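Local atomic coordinates of esterase (Pelagibacterium halotolerans, PDB entry 5DWD), a protein that probably hydrolyses carboxylic esters, as an alpha/beta-hydrolase of the phospholipase/carboxylesterase family. Residues A120-W123 against A124-L128; Q62-R65 against D66-D70; P194-G197 against S198-L202; A145-T148 against G149-P153. All coordinates share one frame; numbering follows the deposited sequence.

Contact 1. Residues A120-W123 against A124-L128; sequences ADLW and AQTGL
Ala124, Gln125 and Thr126 each give their backbone N-H to the carbonyl four residues earlier, those of Ala120, Asp121 and Leu122, and Gly127 N closes the last turn on Trp123 O at 2.8 Å. Leu122 O is gripped twice, because Thr126 OG1 also donates to it at 2.8 Å, the hydroxyl and the amide coming in from opposite faces of the carbonyl plane. A chi1 of 60° wedges OG1 between the backbone N and carbonyl carbon of Thr126 and swings it back over the helix. The methyl CG2 of Thr126 meets Leu122 CD1 at 3.9 Å, the two side chains crossing at a slant. This is the C-terminal end of helix 101-126: Gly127 breaks the helix with positive phi, and Leu128 N then donates to Thr126 OG1 at 3.2 Å, forming an ST turn, with the hydroxyl both giving and accepting. Putting a valine in place of Thr126 would probably leave Leu128 N without this acceptor and Leu122 O with the amide alone from this residue. Trp123 packs against the turn, its CB only 3.2 Å from Leu128 O, which sits obliquely to the indole, 3.3 Å from Trp123 CD1. Trp123 NE1 is hydrogen-bonded to Thr133 OG1, and the indole packs on Leu43 of strand 42-47, on which Leu122 also rests. On the outer side, the amide of Gln125 folds back beside Asp121 O.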
loop_
_atom_site.group_PDB
_atom_site.type_symbol
_atom_site.label_atom_id
_atom_site.label_comp_id
_atom_site.label_asym_id
_atom_site.label_seq_id
_atom_site.Cartn_x
_atom_site.Cartn_y
_atom_site.Cartn_z
ATOM N N ALA B 120 -11.769 7.291 13.787
ATOM C CA ALA B 120 -11.687 8.735 13.625
ATOM C C ALA B 120 -11.543 9.453 14.971
ATOM O O ALA B 120 -10.651 10.331 15.155
ATOM C CB ALA B 120 -12.898 9.246 12.875
ATOM N N ASP B 121 -12.419 9.083 15.903
ATOM C CA ASP B 121 -12.395 9.681 17.282
ATOM C C ASP B 121 -11.068 9.396 17.998
ATOM O O ASP B 121 -10.441 10.245 18.568
ATOM C CB ASP B 121 -13.576 9.173 18.122
ATOM C CG ASP B 121 -14.939 9.809 17.722
ATOM O OD1 ASP B 121 -14.932 10.836 16.997
ATOM O OD2 ASP B 121 -16.025 9.268 18.119
ATOM N N LEU B 122 -10.602 8.158 17.930
ATOM C CA LEU B 122 -9.270 7.817 18.488
ATOM C C LEU B 122 -8.084 8.606 17.915
ATOM O O LEU B 122 -7.152 9.033 18.644
ATOM C CB LEU B 122 -9.062 6.304 18.284
ATOM C CG LEU B 122 -7.833 5.739 18.922
ATOM C CD1 LEU B 122 -7.823 5.972 20.405
ATOM C CD2 LEU B 122 -7.780 4.239 18.579
ATOM N N TRP B 123 -8.053 8.747 16.593
ATOM C CA TRP B 123 -7.033 9.510 15.916
ATOM C C TRP B 123 -7.100 11.002 16.374
ATOM O O TRP B 123 -6.085 11.530 16.729
ATOM C CB TRP B 123 -7.144 9.379 14.403
ATOM C CG TRP B 123 -6.754 7.959 13.928
ATOM C CD1 TRP B 123 -5.791 7.155 14.470
ATOM C CD2 TRP B 123 -7.322 7.236 12.840
ATOM N NE1 TRP B 123 -5.714 5.955 13.769
ATOM C CE2 TRP B 123 -6.654 5.985 12.767
ATOM C CE3 TRP B 123 -8.353 7.498 11.945
ATOM C CZ2 TRP B 123 -7.003 5.027 11.837
ATOM C CZ3 TRP B 123 -8.695 6.552 11.021
ATOM C CH2 TRP B 123 -8.037 5.343 10.962
ATOM N N ALA B 124 -8.281 11.554 16.464
ATOM C CA ALA B 124 -8.450 12.940 16.952
ATOM C C ALA B 124 -8.042 13.097 18.416
ATOM O O ALA B 124 -7.453 14.138 18.833
ATOM C CB ALA B 124 -9.877 13.380 16.775
ATOM N N GLN B 125 -8.299 12.071 19.207
ATOM C CA GLN B 125 -7.957 12.108 20.620
ATOM C C GLN B 125 -6.475 11.976 20.895
ATOM O O GLN B 125 -5.991 12.595 21.830
ATOM C CB GLN B 125 -8.734 11.046 21.399
ATOM C CG GLN B 125 -10.072 11.563 21.869
ATOM C CD GLN B 125 -11.123 10.489 21.942
ATOM O OE1 GLN B 125 -10.813 9.304 22.103
ATOM N NE2 GLN B 125 -12.393 10.899 21.837
ATOM N N THR B 126 -5.756 11.165 20.103
ATOM C CA THR B 126 -4.353 10.826 20.371
ATOM C C THR B 126 -3.410 11.632 19.516
ATOM O O THR B 126 -2.248 11.783 19.845
ATOM C CB THR B 126 -4.087 9.325 20.089
ATOM O OG1 THR B 126 -4.380 9.070 18.704
ATOM C CG2 THR B 126 -4.942 8.494 20.969
ATOM N N GLY B 127 -3.871 12.146 18.394
ATOM C CA GLY B 127 -2.978 12.859 17.489
ATOM C C GLY B 127 -2.132 11.894 16.653
ATOM O O GLY B 127 -1.249 12.288 15.896
ATOM N N LEU B 128 -2.433 10.599 16.745
ATOM C CA LEU B 128 -1.843 9.633 15.797
ATOM C C LEU B 128 -2.812 9.488 14.628
ATOM O O LEU B 128 -3.957 9.888 14.782
ATOM C CB LEU B 128 -1.630 8.308 16.466
ATOM C CG LEU B 128 -0.326 7.886 17.149
ATOM C CD1 LEU B 128 0.889 8.804 17.085
ATOM C CD2 LEU B 128 -0.676 7.375 18.516
#

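Contact 2. Residues Q62-R65 against D66-D70; sequences QFWR and DSFPD
Trp64 and Phe68 run side by side in the same direction, and the edge of the phenyl ring is turned toward the face of the indole in an offset edge-to-face pair. Phe68 ring and the five-membered ring of Trp64 have centroids 5.8 Å apart and planes at 70°; closer in, Trp64 CB touches Phe68 CD2 at 4.1 Å. The backbone between them turns tightly: Ser67 N donates to Trp64 O at 3.0 Å from well above the carbonyl plane, while Phe68 N makes weak bonds to both Trp64 O and Arg65 O. Beyond the aromatic pair, water stands in for helical bonds as the helix runs out. One water joins Gln62 O to Asp66 OD2, a second lies within bonding distance of Gln62 O and Asp66 OD1, a third carries Phe63 O to Asp66 OD2, and a fourth links Phe63 O with Ser67 OG. Arg65 leaves with CG between the backbone N and carbonyl carbon (chi1 74°) and bends at chi3, which brings NH1 to Gln62 OE1 at 3.1 Å, nearly straight at 172° and in the guanidinium plane. Its NH2 goes on to Pro34 O, and Trp64 NE1 to Thr233 OG1 of helix 226-239, whose Leu236 packs on both aromatics. Cutting Arg65 back to an alanine would probably leave Pro34 O without this donor and the Gln62 amide free to turn. The exit from helix 54-65 toward strand 71-74 thus pairs an apolar aromatic side with a hydrated one, where the exposed Asp66 carboxylate is served by water rather than by Arg65, whose NE stays 6.3 Å from Asp66 OD1.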
loop_
_atom_site.group_PDB
_atom_site.type_symbol
_atom_site.label_atom_id
_atom_site.label_comp_id
_atom_site.label_asym_id
_atom_site.label_seq_id
_atom_site.Cartn_x
_atom_site.Cartn_y
_atom_site.Cartn_z
ATOM N N GLN B 62 -0.740 -6.359 26.326
ATOM C CA GLN B 62 0.230 -6.482 27.422
ATOM C C GLN B 62 1.433 -7.300 26.988
ATOM O O GLN B 62 2.586 -6.994 27.373
ATOM C CB GLN B 62 -0.447 -7.076 28.655
ATOM C CG GLN B 62 0.278 -6.819 29.955
ATOM C CD GLN B 62 0.194 -5.385 30.440
ATOM O OE1 GLN B 62 1.216 -4.714 30.540
ATOM N NE2 GLN B 62 -1.017 -4.921 30.786
ATOM N N PHE B 63 1.198 -8.341 26.200
ATOM C CA PHE B 63 2.285 -9.211 25.718
ATOM C C PHE B 63 3.177 -8.412 24.766
ATOM O O PHE B 63 4.401 -8.489 24.824
ATOM C CB PHE B 63 1.699 -10.439 25.036
ATOM C CG PHE B 63 2.688 -11.309 24.357
ATOM C CD1 PHE B 63 3.398 -12.251 25.063
ATOM C CD2 PHE B 63 2.926 -11.186 23.003
ATOM C CE1 PHE B 63 4.336 -13.033 24.428
ATOM C CE2 PHE B 63 3.860 -11.973 22.357
ATOM C CZ PHE B 63 4.574 -12.902 23.084
ATOM N N TRP B 64 2.551 -7.642 23.874
ATOM C CA TRP B 64 3.297 -7.000 22.832
ATOM C C TRP B 64 3.963 -5.730 23.358
ATOM O O TRP B 64 4.953 -5.293 22.781
ATOM C CB TRP B 64 2.385 -6.628 21.643
ATOM C CG TRP B 64 2.228 -7.747 20.711
ATOM C CD1 TRP B 64 3.094 -8.706 20.443
ATOM C CD2 TRP B 64 1.144 -7.926 19.809
ATOM N NE1 TRP B 64 2.667 -9.503 19.485
ATOM C CE2 TRP B 64 1.446 -9.050 19.044
ATOM C CE3 TRP B 64 -0.054 -7.259 19.599
ATOM C CZ2 TRP B 64 0.569 -9.594 18.119
ATOM C CZ3 TRP B 64 -0.938 -7.784 18.659
ATOM C CH2 TRP B 64 -0.603 -8.936 17.917
ATOM N N ARG B 65 3.426 -5.123 24.396
ATOM C CA ARG B 65 4.040 -3.841 24.890
ATOM C C ARG B 65 5.484 -4.119 25.384
ATOM O O ARG B 65 6.345 -3.209 25.292
ATOM C CB ARG B 65 3.189 -3.113 25.931
ATOM C CG ARG B 65 3.219 -3.768 27.275
ATOM C CD ARG B 65 2.288 -3.148 28.303
ATOM N NE ARG B 65 2.119 -1.697 28.296
ATOM C CZ ARG B 65 1.610 -1.012 29.323
ATOM N NH1 ARG B 65 1.209 -1.649 30.454
ATOM N NH2 ARG B 65 1.500 0.328 29.240
ATOM N N ASP B 66 5.794 -5.348 25.823
ATOM C CA ASP B 66 7.193 -5.710 26.161
ATOM C C ASP B 66 8.169 -5.590 24.978
ATOM O O ASP B 66 9.357 -5.302 25.181
ATOM C CB ASP B 66 7.271 -7.131 26.733
ATOM C CG ASP B 66 6.634 -7.235 28.114
ATOM O OD1 ASP B 66 6.416 -6.216 28.830
ATOM O OD2 ASP B 66 6.407 -8.377 28.498
ATOM N N SER B 67 7.691 -5.838 23.751
ATOM C CA SER B 67 8.480 -5.751 22.555
ATOM C C SER B 67 8.438 -4.439 21.839
ATOM O O SER B 67 9.359 -4.157 21.100
ATOM C CB SER B 67 8.124 -6.865 21.549
ATOM O OG SER B 67 8.375 -8.122 22.128
ATOM N N PHE B 68 7.427 -3.622 22.084
ATOM C CA PHE B 68 7.096 -2.427 21.309
ATOM C C PHE B 68 6.837 -1.288 22.239
ATOM O O PHE B 68 5.719 -0.869 22.543
ATOM C CB PHE B 68 5.884 -2.739 20.367
ATOM C CG PHE B 68 6.154 -3.863 19.460
ATOM C CD1 PHE B 68 7.129 -3.763 18.539
ATOM C CD2 PHE B 68 5.505 -5.055 19.558
ATOM C CE1 PHE B 68 7.462 -4.831 17.761
ATOM C CE2 PHE B 68 5.832 -6.124 18.757
ATOM C CZ PHE B 68 6.786 -6.006 17.842
ATOM N N PRO B 69 7.922 -0.708 22.797
ATOM C CA PRO B 69 7.722 0.211 23.878
ATOM C C PRO B 69 7.192 1.563 23.509
ATOM O O PRO B 69 6.792 2.296 24.375
ATOM C CB PRO B 69 9.146 0.349 24.468
ATOM C CG PRO B 69 9.990 0.160 23.302
ATOM C CD PRO B 69 9.345 -0.984 22.570
ATOM N N ASP B 70 7.135 1.888 22.218
ATOM C CA ASP B 70 6.556 3.174 21.777
ATOM C C ASP B 70 5.161 3.043 21.167
ATOM O O ASP B 70 4.643 3.996 20.583
ATOM C CB ASP B 70 7.485 3.796 20.730
ATOM C CG ASP B 70 8.911 4.038 21.246
ATOM O OD1 ASP B 70 9.069 4.471 22.415
ATOM O OD2 ASP B 70 9.846 3.762 20.468
HETATM O O HOH W 1 3.822 -6.081 29.810
HETATM O O HOH W 2 3.774 -8.355 29.816
HETATM O O HOH W 3 5.683 -10.387 26.695
HETATM O O HOH W 4 6.128 -9.205 22.804
HETATM O O HOH W 5 9.058 -2.628 26.426
#

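Contact 3. Residues P194-G197 against S198-L202; sequences PVIG and SETAL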
loop_
_atom_site.group_PDB
_atom_site.type_symbol
_atom_site.label_atom_id
_atom_site.label_comp_id
_atom_site.label_asym_id
_atom_site.label_seq_id
_atom_site.Cartn_x
_atom_site.Cartn_y
_atom_site.Cartn_z
ATOM N N PRO B 194 -13.935 -21.948 9.542
ATOM C CA PRO B 194 -12.969 -22.843 8.957
ATOM C C PRO B 194 -11.913 -22.113 8.096
ATOM O O PRO B 194 -12.126 -20.985 7.648
ATOM C CB PRO B 194 -13.821 -23.774 8.074
ATOM C CG PRO B 194 -15.175 -23.769 8.773
ATOM C CD PRO B 194 -15.344 -22.326 9.292
ATOM N N VAL B 195 -10.733 -22.701 8.093
ATOM C CA VAL B 195 -9.487 -22.193 7.534
ATOM C C VAL B 195 -9.603 -21.725 6.085
ATOM O O VAL B 195 -8.871 -20.815 5.619
ATOM C CB VAL B 195 -8.299 -23.162 7.767
ATOM C CG1 VAL B 195 -8.405 -24.400 6.864
ATOM C CG2 VAL B 195 -6.976 -22.465 7.611
ATOM N N ILE B 196 -10.501 -22.352 5.329
ATOM C CA ILE B 196 -10.869 -21.880 4.018
ATOM C C ILE B 196 -11.117 -20.364 3.923
ATOM O O ILE B 196 -10.791 -19.763 2.928
ATOM C CB ILE B 196 -12.076 -22.668 3.415
ATOM C CG1 ILE B 196 -12.135 -22.325 1.913
ATOM C CG2 ILE B 196 -13.382 -22.299 4.064
ATOM C CD1 ILE B 196 -12.594 -23.433 1.035
ATOM N N GLY B 197 -11.635 -19.784 4.991
ATOM C CA GLY B 197 -11.859 -18.328 5.060
ATOM C C GLY B 197 -10.603 -17.588 4.717
ATOM O O GLY B 197 -10.621 -16.635 3.951
ATOM N N SER B 198 -9.512 -17.918 5.381
ATOM C CA SER B 198 -8.253 -17.149 5.114
ATOM C C SER B 198 -7.559 -17.665 3.857
ATOM O O SER B 198 -6.909 -16.893 3.166
ATOM C CB SER B 198 -7.271 -17.228 6.297
ATOM O OG SER B 198 -7.770 -16.463 7.392
ATOM N N GLU B 199 -7.690 -18.960 3.542
ATOM C CA GLU B 199 -7.084 -19.466 2.311
ATOM C C GLU B 199 -7.659 -18.855 1.054
ATOM O O GLU B 199 -6.882 -18.613 0.110
ATOM C CB GLU B 199 -7.206 -21.006 2.222
ATOM C CG GLU B 199 -6.444 -21.720 3.330
ATOM C CD GLU B 199 -6.802 -23.206 3.409
ATOM O OE1 GLU B 199 -7.980 -23.517 3.268
ATOM O OE2 GLU B 199 -5.893 -24.014 3.644
ATOM N N THR B 200 -8.941 -18.604 0.999
ATOM C CA THR B 200 -9.565 -17.947 -0.166
ATOM C C THR B 200 -9.331 -16.442 -0.137
ATOM O O THR B 200 -9.266 -15.785 -1.192
ATOM C CB THR B 200 -11.036 -18.235 -0.293
ATOM O OG1 THR B 200 -11.788 -17.809 0.830
ATOM C CG2 THR B 200 -11.242 -19.726 -0.475
ATOM N N ALA B 201 -9.191 -15.908 1.087
ATOM C CA ALA B 201 -8.899 -14.466 1.258
ATOM C C ALA B 201 -7.610 -14.052 0.595
ATOM O O ALA B 201 -7.554 -12.950 0.018
ATOM C CB ALA B 201 -8.882 -14.036 2.722
ATOM N N LEU B 202 -6.569 -14.872 0.762
ATOM C CA LEU B 202 -5.219 -14.523 0.377
ATOM C C LEU B 202 -5.156 -14.165 -1.123
ATOM O O LEU B 202 -4.747 -13.063 -1.529
ATOM C CB LEU B 202 -4.239 -15.653 0.732
ATOM C CG LEU B 202 -2.835 -15.490 0.154
ATOM C CD1 LEU B 202 -2.160 -14.325 0.863
ATOM C CD2 LEU B 202 -2.028 -16.745 0.289
#
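Ile196 and Thr200 meet one turn apart at the start of a helix, with Ile196 CG1 3.6 Å from Thr200 CG2. The torsions explain the meeting. Ile196 has CG1 opposite its backbone N (chi1 -166°), which sends the longer branch toward the threonine; in Thr200 the methyl CG2 lies trans to the carbonyl carbon and faces back toward Ile196, leaving OG1 in the position between N and C. There the hydroxyl lies 3.0 Å from Ile196 O, a carbonyl that also takes the nearly straight bond from Thr200 N at 2.9 Å. Glu199 folds back along the first turn: with CG beside the backbone N and the chain extended beyond it, the carboxylate arrives over the opening residues, OE1 3.7 Å from Val195 CG1 and 3.4 Å from Ile196 CA. It thus rests against carbon near the start of the helix, where the helix dipole would be expected to favour a negative group. Val195 O receives Glu199 N at 3.0 Å, in the carbonyl plane, and a weak bond from Ser198 N. Gly197 is buried, and its carbonyl takes Ala201 N from above the plane at 3.3 Å. Ser198 OG turns inward to His186 ND1 on strand 182-187, and Val195 packs on His186 and on Ile216 of strand 212-217. This is the first turn of the helix in a beta-alpha-beta unit, strand 182-187, helix 196-207, strand 212-217, the repeating element of the alpha/beta-hydrolase sheet.

Contact 4. Residues A145-T148 against G149-P153; sequences ALYT and GLRLP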
loop_
_atom_site.group_PDB
_atom_site.type_symbol
_atom_site.label_atom_id
_atom_site.label_comp_id
_atom_site.label_asym_id
_atom_site.label_seq_id
_atom_site.Cartn_x
_atom_site.Cartn_y
_atom_site.Cartn_z
ATOM N N ALA B 145 -11.843 -5.970 10.957
ATOM C CA ALA B 145 -10.583 -5.335 10.680
ATOM C C ALA B 145 -10.341 -5.230 9.175
ATOM O O ALA B 145 -9.940 -4.188 8.657
ATOM C CB ALA B 145 -9.430 -6.012 11.378
ATOM N N LEU B 146 -10.646 -6.318 8.443
ATOM C CA LEU B 146 -10.551 -6.323 7.044
ATOM C C LEU B 146 -11.605 -5.427 6.359
ATOM O O LEU B 146 -11.280 -4.714 5.404
ATOM C CB LEU B 146 -10.628 -7.765 6.514
ATOM C CG LEU B 146 -9.397 -8.638 6.873
ATOM C CD1 LEU B 146 -9.734 -10.110 6.592
ATOM C CD2 LEU B 146 -8.154 -8.246 6.087
ATOM N N TYR B 147 -12.837 -5.496 6.812
ATOM C CA TYR B 147 -13.984 -4.836 6.143
ATOM C C TYR B 147 -13.835 -3.325 6.250
ATOM O O TYR B 147 -13.819 -2.625 5.245
ATOM C CB TYR B 147 -15.268 -5.291 6.809
ATOM C CG TYR B 147 -16.515 -4.910 6.009
ATOM C CD1 TYR B 147 -17.081 -3.653 6.120
ATOM C CD2 TYR B 147 -17.046 -5.839 5.088
ATOM C CE1 TYR B 147 -18.228 -3.324 5.370
ATOM C CE2 TYR B 147 -18.154 -5.502 4.356
ATOM C CZ TYR B 147 -18.727 -4.261 4.497
ATOM O OH TYR B 147 -19.885 -4.030 3.737
ATOM N N THR B 148 -13.620 -2.832 7.458
ATOM C CA THR B 148 -13.398 -1.386 7.708
ATOM C C THR B 148 -12.025 -0.955 7.253
ATOM O O THR B 148 -11.872 0.086 6.637
ATOM C CB THR B 148 -13.678 -1.029 9.144
ATOM O OG1 THR B 148 -15.071 -1.328 9.373
ATOM C CG2 THR B 148 -13.362 0.439 9.451
ATOM N N GLY B 149 -10.971 -1.758 7.563
ATOM C CA GLY B 149 -9.609 -1.337 7.295
ATOM C C GLY B 149 -9.362 -1.035 5.824
ATOM O O GLY B 149 -8.687 -0.105 5.498
ATOM N N LEU B 150 -9.904 -1.867 4.966
ATOM C CA LEU B 150 -9.664 -1.783 3.511
ATOM C C LEU B 150 -10.538 -0.727 2.884
ATOM O O LEU B 150 -10.269 -0.364 1.751
ATOM C CB LEU B 150 -9.829 -3.147 2.801
ATOM C CG LEU B 150 -8.792 -4.153 3.280
ATOM C CD1 LEU B 150 -9.064 -5.497 2.609
ATOM C CD2 LEU B 150 -7.336 -3.720 3.028
ATOM N N ARG B 151 -11.474 -0.210 3.638
ATOM C CA ARG B 151 -12.362 0.902 3.125
ATOM C C ARG B 151 -11.892 2.280 3.616
ATOM O O ARG B 151 -12.527 3.292 3.265
ATOM C CB ARG B 151 -13.782 0.616 3.508
ATOM C CG ARG B 151 -14.442 -0.483 2.687
ATOM C CD ARG B 151 -15.872 -0.832 3.197
ATOM N NE ARG B 151 -16.518 -1.773 2.305
ATOM C CZ ARG B 151 -16.250 -3.067 2.194
ATOM N NH1 ARG B 151 -15.294 -3.663 2.959
ATOM N NH2 ARG B 151 -16.933 -3.807 1.309
ATOM N N LEU B 152 -10.850 2.358 4.424
ATOM C CA LEU B 152 -10.299 3.640 4.850
ATOM C C LEU B 152 -9.630 4.358 3.679
ATOM O O LEU B 152 -8.896 3.782 2.934
ATOM C CB LEU B 152 -9.240 3.434 5.934
ATOM C CG LEU B 152 -9.796 2.968 7.257
ATOM C CD1 LEU B 152 -8.667 2.526 8.156
ATOM C CD2 LEU B 152 -10.564 4.100 7.911
ATOM N N PRO B 153 -9.884 5.687 3.540
ATOM C CA PRO B 153 -9.342 6.425 2.407
ATOM C C PRO B 153 -7.825 6.645 2.508
ATOM O O PRO B 153 -7.150 6.806 1.495
ATOM C CB PRO B 153 -10.135 7.767 2.493
ATOM C CG PRO B 153 -10.420 7.939 3.954
ATOM C CD PRO B 153 -10.727 6.520 4.430
#
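Arg151 lays its guanidinium flat on the ring of Tyr147 in a cation-pi stack. The planes are 10° apart, and Arg151 CZ stands 3.7 Å from the Tyr147 ring centroid, over the face, with NH1 above the middle of the ring and NH2 toward the hydroxyl end. Tyr147 puts CG trans to its backbone N (chi1 -168°), and the arginine chain runs extended from CG to NE, so the flat group is carried back across a full turn. Among hydrogen bonds, the same guanidinium gives NH1 to Tyr147 O at 2.9 Å, almost in its own plane; stack and bond together fix its rotation on one residue. The backbone bonds finish the helix: Gly149 N reaches Ala145 O at 2.9 Å and Leu150 N reaches Leu146 O at 3.2 Å. Arg151 N then bonds to Thr148 O at 3.0 Å, from well above the carbonyl plane, as the chain enters a type I turn from Gly149 to Leu152. At Gly149 a beta carbon would clash with Ala145 O, and glycine lets the backbone pass closely there. The leucines meet carbonyl oxygens rather than each other: Leu150 CG lies 3.3 Å from Leu146 O, and Leu152 CG packs near Thr148 O. Arg151 NE forms a salt bridge with Glu175 of helix 169-175, while Thr148 OG1 bonds to His112 of helix 101-126. Tyr147 and Leu152 also touch helix 101-126, and Leu146 and Leu150 rest on Ile159 of strand 158-162, so the end of helix 140-149 is wedged between two helices and the sheet.

In the fold
Along the chain the order is contact 2, contact 1, contact 4, contact 3, each local to one end of a helix that packs on the mixed sheet of this alpha/beta-hydrolase fold. Contacts 1, 2 and 4 lie where helices 101-126, 54-65 and 140-149 finish; contact 3 lies where helix 196-207 begins. Contacts 1 and 4 touch, Trp123 CH2 lying 4.0 Å from Leu152 CD1, with centres about 17 Å apart. Contacts 1 and 3 are farthest apart, about 32 Å between centres, on opposite sides of the chain's centre. Helix 140-149 follows Ser139, which by its GxSxG pattern is probably the nucleophile of a Ser-His-Asp triad, so contact 4 closes the helix that starts beside it.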